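Long-range contacts in lactococcal phage P2 ORF15 (Lactococcus phage p2, PDB 2WZP), which probably serves as the distal tail protein of the phage, assembling with other copies and other proteins at the tail tip, as in its relatives: residues 63-69 and 81-87; 130-134 and 162-166; 272-277 and 297-301. All coordinates share one frame; numbering follows the deposited sequence.

Contact 1 (63-69 and 81-87); sequences GLQSTNN and TRSITQP
Ser83 O is the central acceptor: Thr67 N donates to it at 2.9 Å, and the CA-H of Ser66 leans on the same oxygen, with Ser66 CA at 3.3 Å from Ser83 O. Strands 64-67 and 83-85 run antiparallel as the base of a beta hairpin, an example of two strands joined chiefly by four backbone hydrogen bonds. Gln65 and Thr85 form a hydrogen-bonded pair, as do Thr67 and Ser83, with Ser66 and Ile84 the non-hydrogen-bonded pair between them. On the face carrying Gln65, the glutamine chain bends at chi2 (93°), which lays its amide across the proline: Gln65 NE2 meets Pro87 CG at 3.5 Å, while OE1 touches the methyl CG2 of Thr85. On the face of Ser66 and Ile84, Leu64 CD2 reaches only loosely to Ile84 CG1, at 4.2 Å. Leu64 and Gln65 also pair with a strand of a second subunit, extending the two strands into a shared sheet. Farther out, Asn68 OD1 lies against Arg82 CB at 3.2 Å, the two chains pointing the same way, and Arg82 NH2 makes a weak hydrogen bond to Leu115 O of that subunit. Beyond them Asn69 ND2 makes a weak, bent bond of 2.7 Å to Thr81 O.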
# COMPACT_ATOMS: atom_id res chain seq x y z
N GLY M 63 6.48 -15.35 23.73
CA GLY M 63 7.06 -14.36 24.63
C GLY M 63 6.06 -13.87 25.65
O GLY M 63 5.07 -14.55 25.93
N LEU M 64 6.34 -12.71 26.25
CA LEU M 64 5.48 -12.12 27.29
C LEU M 64 5.63 -10.62 27.35
O LEU M 64 6.54 -10.04 26.72
CB LEU M 64 5.77 -12.74 28.70
CG LEU M 64 7.20 -12.77 29.26
CD1 LEU M 64 7.68 -11.40 29.63
CD2 LEU M 64 7.22 -13.54 30.53
N GLN M 65 4.77 -10.01 28.18
CA GLN M 65 4.78 -8.58 28.44
C GLN M 65 4.86 -8.40 29.94
O GLN M 65 4.42 -9.27 30.69
CB GLN M 65 3.53 -7.85 27.89
CG GLN M 65 3.40 -7.84 26.38
CD GLN M 65 2.57 -9.00 25.90
OE1 GLN M 65 1.38 -9.15 26.25
NE2 GLN M 65 3.17 -9.85 25.07
N SER M 66 5.40 -7.26 30.36
CA SER M 66 5.51 -6.90 31.74
C SER M 66 5.23 -5.41 31.94
O SER M 66 5.46 -4.59 31.05
CB SER M 66 6.89 -7.26 32.27
OG SER M 66 6.88 -7.23 33.68
N THR M 67 4.69 -5.07 33.10
CA THR M 67 4.47 -3.68 33.48
C THR M 67 4.92 -3.50 34.89
O THR M 67 4.76 -4.40 35.72
CB THR M 67 3.03 -3.22 33.28
OG1 THR M 67 3.04 -1.79 33.39
CG2 THR M 67 2.04 -3.82 34.30
N ASN M 68 5.51 -2.34 35.18
CA ASN M 68 5.91 -2.01 36.55
C ASN M 68 5.18 -0.76 37.00
O ASN M 68 5.55 -0.18 38.02
CB ASN M 68 7.42 -1.85 36.68
CG ASN M 68 8.13 -3.15 36.68
OD1 ASN M 68 8.49 -3.67 37.74
ND2 ASN M 68 8.34 -3.71 35.49
N ASN M 69 4.16 -0.35 36.21
CA ASN M 69 3.32 0.83 36.46
C ASN M 69 4.19 2.04 36.79
O ASN M 69 3.96 2.72 37.80
CB ASN M 69 2.32 0.55 37.61
CG ASN M 69 1.32 -0.51 37.28
OD1 ASN M 69 0.43 -0.30 36.46
ND2 ASN M 69 1.52 -1.71 37.84
N THR M 81 3.58 -1.70 41.02
CA THR M 81 3.56 -3.15 41.07
C THR M 81 3.94 -3.74 39.73
O THR M 81 3.51 -3.25 38.68
CB THR M 81 2.28 -3.77 41.76
OG1 THR M 81 1.36 -4.27 40.78
CG2 THR M 81 1.58 -2.82 42.68
N ARG M 82 4.75 -4.79 39.78
CA ARG M 82 5.19 -5.54 38.62
C ARG M 82 4.15 -6.63 38.32
O ARG M 82 3.64 -7.30 39.22
CB ARG M 82 6.61 -6.05 38.84
CG ARG M 82 6.88 -7.45 38.40
CD ARG M 82 7.72 -7.56 37.17
NE ARG M 82 7.90 -8.98 36.91
CZ ARG M 82 9.03 -9.65 37.11
NH1 ARG M 82 9.07 -10.96 36.90
NH2 ARG M 82 10.13 -9.02 37.51
N SER M 83 3.79 -6.74 37.04
CA SER M 83 2.77 -7.66 36.56
C SER M 83 3.18 -8.22 35.21
O SER M 83 3.65 -7.47 34.36
CB SER M 83 1.45 -6.91 36.42
OG SER M 83 0.36 -7.79 36.25
N ILE M 84 3.02 -9.53 35.02
CA ILE M 84 3.30 -10.23 33.77
C ILE M 84 1.98 -10.51 33.08
O ILE M 84 0.98 -10.80 33.73
CB ILE M 84 4.18 -11.51 34.02
CG1 ILE M 84 5.62 -11.25 33.64
CG2 ILE M 84 3.70 -12.80 33.32
CD1 ILE M 84 6.40 -10.81 34.71
N THR M 85 1.98 -10.40 31.76
CA THR M 85 0.84 -10.71 30.91
C THR M 85 1.34 -11.72 29.88
O THR M 85 2.34 -11.49 29.20
CB THR M 85 0.28 -9.42 30.27
OG1 THR M 85 -0.38 -8.66 31.26
CG2 THR M 85 -0.70 -9.70 29.15
N GLN M 86 0.67 -12.85 29.79
CA GLN M 86 1.01 -13.88 28.82
C GLN M 86 0.11 -13.70 27.60
O GLN M 86 -1.11 -13.74 27.74
CB GLN M 86 0.86 -15.29 29.43
CG GLN M 86 1.87 -15.57 30.56
CD GLN M 86 3.26 -15.82 30.06
OE1 GLN M 86 3.57 -15.62 28.88
NE2 GLN M 86 4.13 -16.27 30.94
N PRO M 87 0.67 -13.42 26.40
CA PRO M 87 -0.20 -13.21 25.24
C PRO M 87 -0.85 -14.49 24.74
O PRO M 87 -0.34 -15.58 25.05
CB PRO M 87 0.75 -12.62 24.19
CG PRO M 87 2.08 -13.13 24.55
CD PRO M 87 2.09 -13.27 26.04

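Contact 2 (130-134 and 162-166); sequences QVYAD and TKWYT
Trp164 fits the benzo rim of its indole into the notch between two small apolar bumps of segment 130-134: Val131 CG2 lies 3.6 Å from Trp164 CE3, and Ala133 CB lies 3.6 Å from Trp164 CZ3. The valine methyl approaches near the rim, while Lys163 CG lies over the centre of the opposite face. The backbone bulges at the same place. Two residues, Trp164 and Tyr165, stand opposite the single Tyr132, a G1 beta bulge with Trp164 at positive phi (76°), and Tyr132 O takes a sound bond from Tyr165 N and a weak one from Trp164 N. The chain turns a corner here, leaving the sheet of strand 153-163 for that of strand 165-173. On the face carrying Tyr132 and Tyr165, Tyr132 CB stands 3.7 Å from the centroid of the Tyr165 ring, 17° off the normal, a CH-pi contact. With CG placed between the backbone N and the carbonyl carbon (chi1 75°), the phenol reaches Asp134, where Tyr165 OH donates to Asp134 OD1 at 2.6 Å, on the syn side but out of the carboxylate plane. Thr121 OG1 shares that oxygen, while Asp134 OD2 makes a salt bridge to Lys320, which also forms a cation-pi contact with Tyr165.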
# COMPACT_ATOMS: atom_id res chain seq x y z
N GLN M 130 11.04 -29.80 28.25
CA GLN M 130 9.77 -30.47 27.96
C GLN M 130 8.74 -29.85 28.91
O GLN M 130 8.61 -30.27 30.05
CB GLN M 130 9.88 -31.96 28.14
CG GLN M 130 8.67 -32.71 27.63
CD GLN M 130 8.81 -34.19 27.80
OE1 GLN M 130 9.63 -34.70 28.60
NE2 GLN M 130 8.02 -34.93 27.06
N VAL M 131 8.09 -28.78 28.45
CA VAL M 131 7.15 -27.98 29.22
C VAL M 131 5.71 -28.00 28.68
O VAL M 131 5.47 -28.51 27.59
CB VAL M 131 7.66 -26.54 29.49
CG1 VAL M 131 9.04 -26.56 30.16
CG2 VAL M 131 7.68 -25.75 28.20
N TYR M 132 4.75 -27.52 29.50
CA TYR M 132 3.34 -27.56 29.17
C TYR M 132 2.66 -26.23 29.37
O TYR M 132 3.11 -25.40 30.17
CB TYR M 132 2.66 -28.64 30.02
CG TYR M 132 3.30 -30.00 29.87
CD1 TYR M 132 2.88 -30.89 28.89
CD2 TYR M 132 4.34 -30.40 30.72
CE1 TYR M 132 3.48 -32.14 28.74
CE2 TYR M 132 4.97 -31.63 30.55
CZ TYR M 132 4.53 -32.50 29.57
OH TYR M 132 5.09 -33.75 29.40
N ALA M 133 1.54 -26.03 28.65
CA ALA M 133 0.70 -24.85 28.78
C ALA M 133 -0.73 -25.30 28.73
O ALA M 133 -1.11 -25.96 27.77
CB ALA M 133 0.98 -23.85 27.65
N ASP M 134 -1.53 -24.99 29.77
CA ASP M 134 -2.98 -25.26 29.77
C ASP M 134 -3.60 -24.10 29.02
O ASP M 134 -3.39 -22.94 29.38
CB ASP M 134 -3.56 -25.34 31.19
CG ASP M 134 -3.04 -26.50 31.99
OD1 ASP M 134 -2.50 -27.47 31.37
OD2 ASP M 134 -3.20 -26.47 33.23
N THR M 162 -2.31 -21.46 32.05
CA THR M 162 -1.08 -21.74 32.79
C THR M 162 0.03 -21.89 31.79
O THR M 162 0.10 -22.89 31.13
CB THR M 162 -1.31 -22.96 33.67
OG1 THR M 162 -2.28 -22.62 34.66
CG2 THR M 162 -0.09 -23.37 34.39
N LYS M 163 0.85 -20.86 31.62
CA LYS M 163 1.89 -20.95 30.62
C LYS M 163 3.27 -21.22 31.15
O LYS M 163 3.86 -20.41 31.84
CB LYS M 163 1.91 -19.75 29.69
CG LYS M 163 2.77 -19.96 28.50
CD LYS M 163 2.85 -18.71 27.74
CE LYS M 163 4.13 -18.59 27.02
NZ LYS M 163 4.37 -17.18 26.76
N TRP M 164 3.71 -22.40 30.76
CA TRP M 164 4.96 -23.05 31.07
C TRP M 164 4.99 -23.64 32.48
O TRP M 164 5.09 -22.96 33.46
CB TRP M 164 6.15 -22.21 30.72
CG TRP M 164 6.22 -21.77 29.29
CD1 TRP M 164 6.83 -20.68 28.82
CD2 TRP M 164 5.63 -22.40 28.15
NE1 TRP M 164 6.69 -20.58 27.49
CE2 TRP M 164 5.95 -21.63 27.05
CE3 TRP M 164 4.87 -23.54 27.97
CZ2 TRP M 164 5.53 -21.96 25.78
CZ3 TRP M 164 4.46 -23.86 26.72
CH2 TRP M 164 4.79 -23.07 25.64
N TYR M 165 4.76 -24.94 32.53
CA TYR M 165 4.81 -25.70 33.74
C TYR M 165 5.34 -27.09 33.45
O TYR M 165 5.43 -27.51 32.30
CB TYR M 165 3.43 -25.74 34.45
CG TYR M 165 2.38 -26.64 33.84
CD1 TYR M 165 2.30 -27.99 34.18
CD2 TYR M 165 1.43 -26.13 32.96
CE1 TYR M 165 1.32 -28.81 33.65
CE2 TYR M 165 0.45 -26.94 32.42
CZ TYR M 165 0.38 -28.28 32.77
OH TYR M 165 -0.59 -29.07 32.20
N THR M 166 5.71 -27.78 34.52
CA THR M 166 6.14 -29.16 34.61
C THR M 166 5.58 -29.64 35.91
O THR M 166 5.24 -28.82 36.78
CB THR M 166 7.68 -29.34 34.57
OG1 THR M 166 8.29 -28.65 35.65
CG2 THR M 166 8.30 -28.93 33.26

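Contact 3 (272-277 and 297-301); sequences VNDETY and YRTRI
Tyr297 and Tyr277 approach from opposite directions and meet through their hydroxyls, which form the close-knit half of the contact. Tyr297 OH donates to Tyr277 OH at 2.7 Å, and Tyr277 OH in turn donates to Glu275 OE1, also at 2.7 Å, so one phenol oxygen is gripped by two bonds. The carboxylate is met on the anti lone pair of OE1, away from its other oxygen, and would be expected to polarise the chain of hydroxyls. Each phenol oxygen lies at the edge of the other ring, near its plane, although the two planes stand 85° apart; Tyr277 CZ and Tyr297 CE2 touch at 3.8 Å. Glu275 can take part because its side chain is extended, with CG anti to the backbone N (chi1 -167°).

The other half lacks polar bonds between the two segments. Arg300 bends at chi3 (-66°) and lays one guanidinium face on Val272, whose CG1 methyl sits 3.3 Å from Arg300 NH1, offset toward the rim. Glu275 OE1 stays 4.3 Å from Arg300 NE, too far for a salt bridge. Both charges are answered instead by a chain of another protein: an acidic side chain there pairs with Arg300 NH2 and a basic one with Glu275 OE2. This is a worked case of two segments joined by side chains alone, since their backbones stay well apart, the CA atoms of Val272 and Arg300 being 9.2 Å from each other. Within the C-terminal Dit region, both tyrosine rings rest on Ile255 of strand 251-257 and on Met292 of the loop after strand 284-287. The chain of the other protein also packs on Tyr277 and makes a cation-pi contact with Tyr297, while Tyr277 reaches Phe257 and Ile268 of the adjoining strand 265-269.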
# COMPACT_ATOMS: atom_id res chain seq x y z
N VAL M 272 -6.43 -22.58 41.09
CA VAL M 272 -7.57 -21.66 41.13
C VAL M 272 -8.81 -22.13 40.38
O VAL M 272 -9.92 -21.76 40.75
CB VAL M 272 -7.23 -20.18 40.83
CG1 VAL M 272 -6.33 -19.61 41.91
CG2 VAL M 272 -6.64 -19.97 39.42
N ASN M 273 -8.60 -22.95 39.34
CA ASN M 273 -9.66 -23.45 38.46
C ASN M 273 -10.15 -24.87 38.81
O ASN M 273 -11.12 -25.37 38.23
CB ASN M 273 -9.24 -23.31 37.01
CG ASN M 273 -8.83 -21.90 36.67
OD1 ASN M 273 -9.61 -20.93 36.79
ND2 ASN M 273 -7.59 -21.74 36.26
N ASP M 274 -9.48 -25.54 39.73
CA ASP M 274 -9.91 -26.85 40.20
C ASP M 274 -9.52 -27.00 41.66
O ASP M 274 -8.88 -27.97 42.05
CB ASP M 274 -9.37 -27.99 39.31
CG ASP M 274 -9.85 -29.39 39.66
OD1 ASP M 274 -11.08 -29.58 39.83
OD2 ASP M 274 -9.01 -30.28 39.77
N GLU M 275 -9.91 -26.02 42.46
CA GLU M 275 -9.60 -25.89 43.89
C GLU M 275 -10.44 -26.88 44.68
O GLU M 275 -11.66 -26.86 44.57
CB GLU M 275 -9.82 -24.42 44.33
CG GLU M 275 -9.24 -24.08 45.69
CD GLU M 275 -9.36 -22.64 46.14
OE1 GLU M 275 -8.67 -22.29 47.13
OE2 GLU M 275 -10.13 -21.87 45.52
N THR M 276 -9.78 -27.77 45.44
CA THR M 276 -10.38 -28.88 46.19
C THR M 276 -9.74 -29.04 47.57
O THR M 276 -8.51 -29.00 47.68
CB THR M 276 -10.14 -30.20 45.40
OG1 THR M 276 -10.56 -30.06 44.05
CG2 THR M 276 -10.81 -31.37 46.02
N TYR M 277 -10.58 -29.25 48.61
CA TYR M 277 -10.17 -29.58 49.97
C TYR M 277 -11.15 -30.68 50.42
O TYR M 277 -12.25 -30.39 50.91
CB TYR M 277 -10.17 -28.34 50.90
CG TYR M 277 -9.39 -27.18 50.31
CD1 TYR M 277 -8.00 -27.14 50.38
CD2 TYR M 277 -10.05 -26.15 49.66
CE1 TYR M 277 -7.28 -26.09 49.81
CE2 TYR M 277 -9.34 -25.08 49.11
CZ TYR M 277 -7.96 -25.06 49.17
OH TYR M 277 -7.27 -24.02 48.59
N TYR M 297 -5.07 -19.60 56.71
CA TYR M 297 -4.95 -19.63 55.25
C TYR M 297 -4.93 -18.18 54.79
O TYR M 297 -5.96 -17.67 54.36
CB TYR M 297 -6.14 -20.38 54.63
CG TYR M 297 -5.92 -20.89 53.23
CD1 TYR M 297 -4.70 -20.71 52.58
CD2 TYR M 297 -6.89 -21.62 52.58
CE1 TYR M 297 -4.47 -21.22 51.31
CE2 TYR M 297 -6.67 -22.16 51.31
CZ TYR M 297 -5.46 -21.95 50.68
OH TYR M 297 -5.24 -22.45 49.42
N ARG M 298 -3.79 -17.51 54.96
CA ARG M 298 -3.63 -16.10 54.63
C ARG M 298 -3.57 -15.93 53.12
O ARG M 298 -4.22 -15.04 52.57
CB ARG M 298 -2.39 -15.50 55.34
CG ARG M 298 -1.81 -14.18 54.71
CD ARG M 298 -2.70 -12.94 54.92
NE ARG M 298 -2.37 -11.76 54.11
CZ ARG M 298 -2.82 -11.52 52.87
NH1 ARG M 298 -3.56 -12.42 52.23
NH2 ARG M 298 -2.49 -10.39 52.25
N THR M 299 -2.80 -16.80 52.45
CA THR M 299 -2.56 -16.72 51.00
C THR M 299 -2.30 -18.10 50.38
O THR M 299 -2.01 -19.06 51.09
CB THR M 299 -1.37 -15.78 50.74
OG1 THR M 299 -1.23 -15.62 49.34
CG2 THR M 299 -0.02 -16.31 51.33
N ARG M 300 -2.37 -18.16 49.04
CA ARG M 300 -2.10 -19.35 48.22
C ARG M 300 -0.73 -19.14 47.57
O ARG M 300 -0.22 -20.07 46.95
CB ARG M 300 -3.16 -19.48 47.09
CG ARG M 300 -4.44 -20.29 47.41
CD ARG M 300 -5.41 -20.48 46.19
NE ARG M 300 -5.98 -19.19 45.77
CZ ARG M 300 -5.39 -18.35 44.92
NH1 ARG M 300 -4.26 -18.69 44.31
NH2 ARG M 300 -5.94 -17.17 44.66
N ILE M 301 -0.16 -17.92 47.68
CA ILE M 301 1.12 -17.53 47.09
C ILE M 301 2.26 -18.11 47.94
O ILE M 301 2.57 -17.61 49.03
CB ILE M 301 1.27 -15.98 46.86
CG1 ILE M 301 0.06 -15.29 46.18
CG2 ILE M 301 2.57 -15.64 46.15
CD1 ILE M 301 -0.66 -16.04 44.94

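How the contacts relate
Contacts 1, 2 and 3 follow one another along the chain without overlap. Contact 1, the base of the projecting hairpin, is centred 18 Å from contact 2 and is tied to it directly: Lys163 NZ probably hydrogen-bonds to Gln86 OE1, 2.8 Å away. Contact 2 is where the chain turns from the sheet of strand 153-163 into that of strand 165-173, which also holds strand 276-281 of contact 3. Those two contacts do not touch; their nearest atoms are about 6 Å apart. Contacts 1 and 3, 23 Å apart between centres, both reach a third subunit, so the chain is bound into the assembly through both its N-terminal and its C-terminal parts.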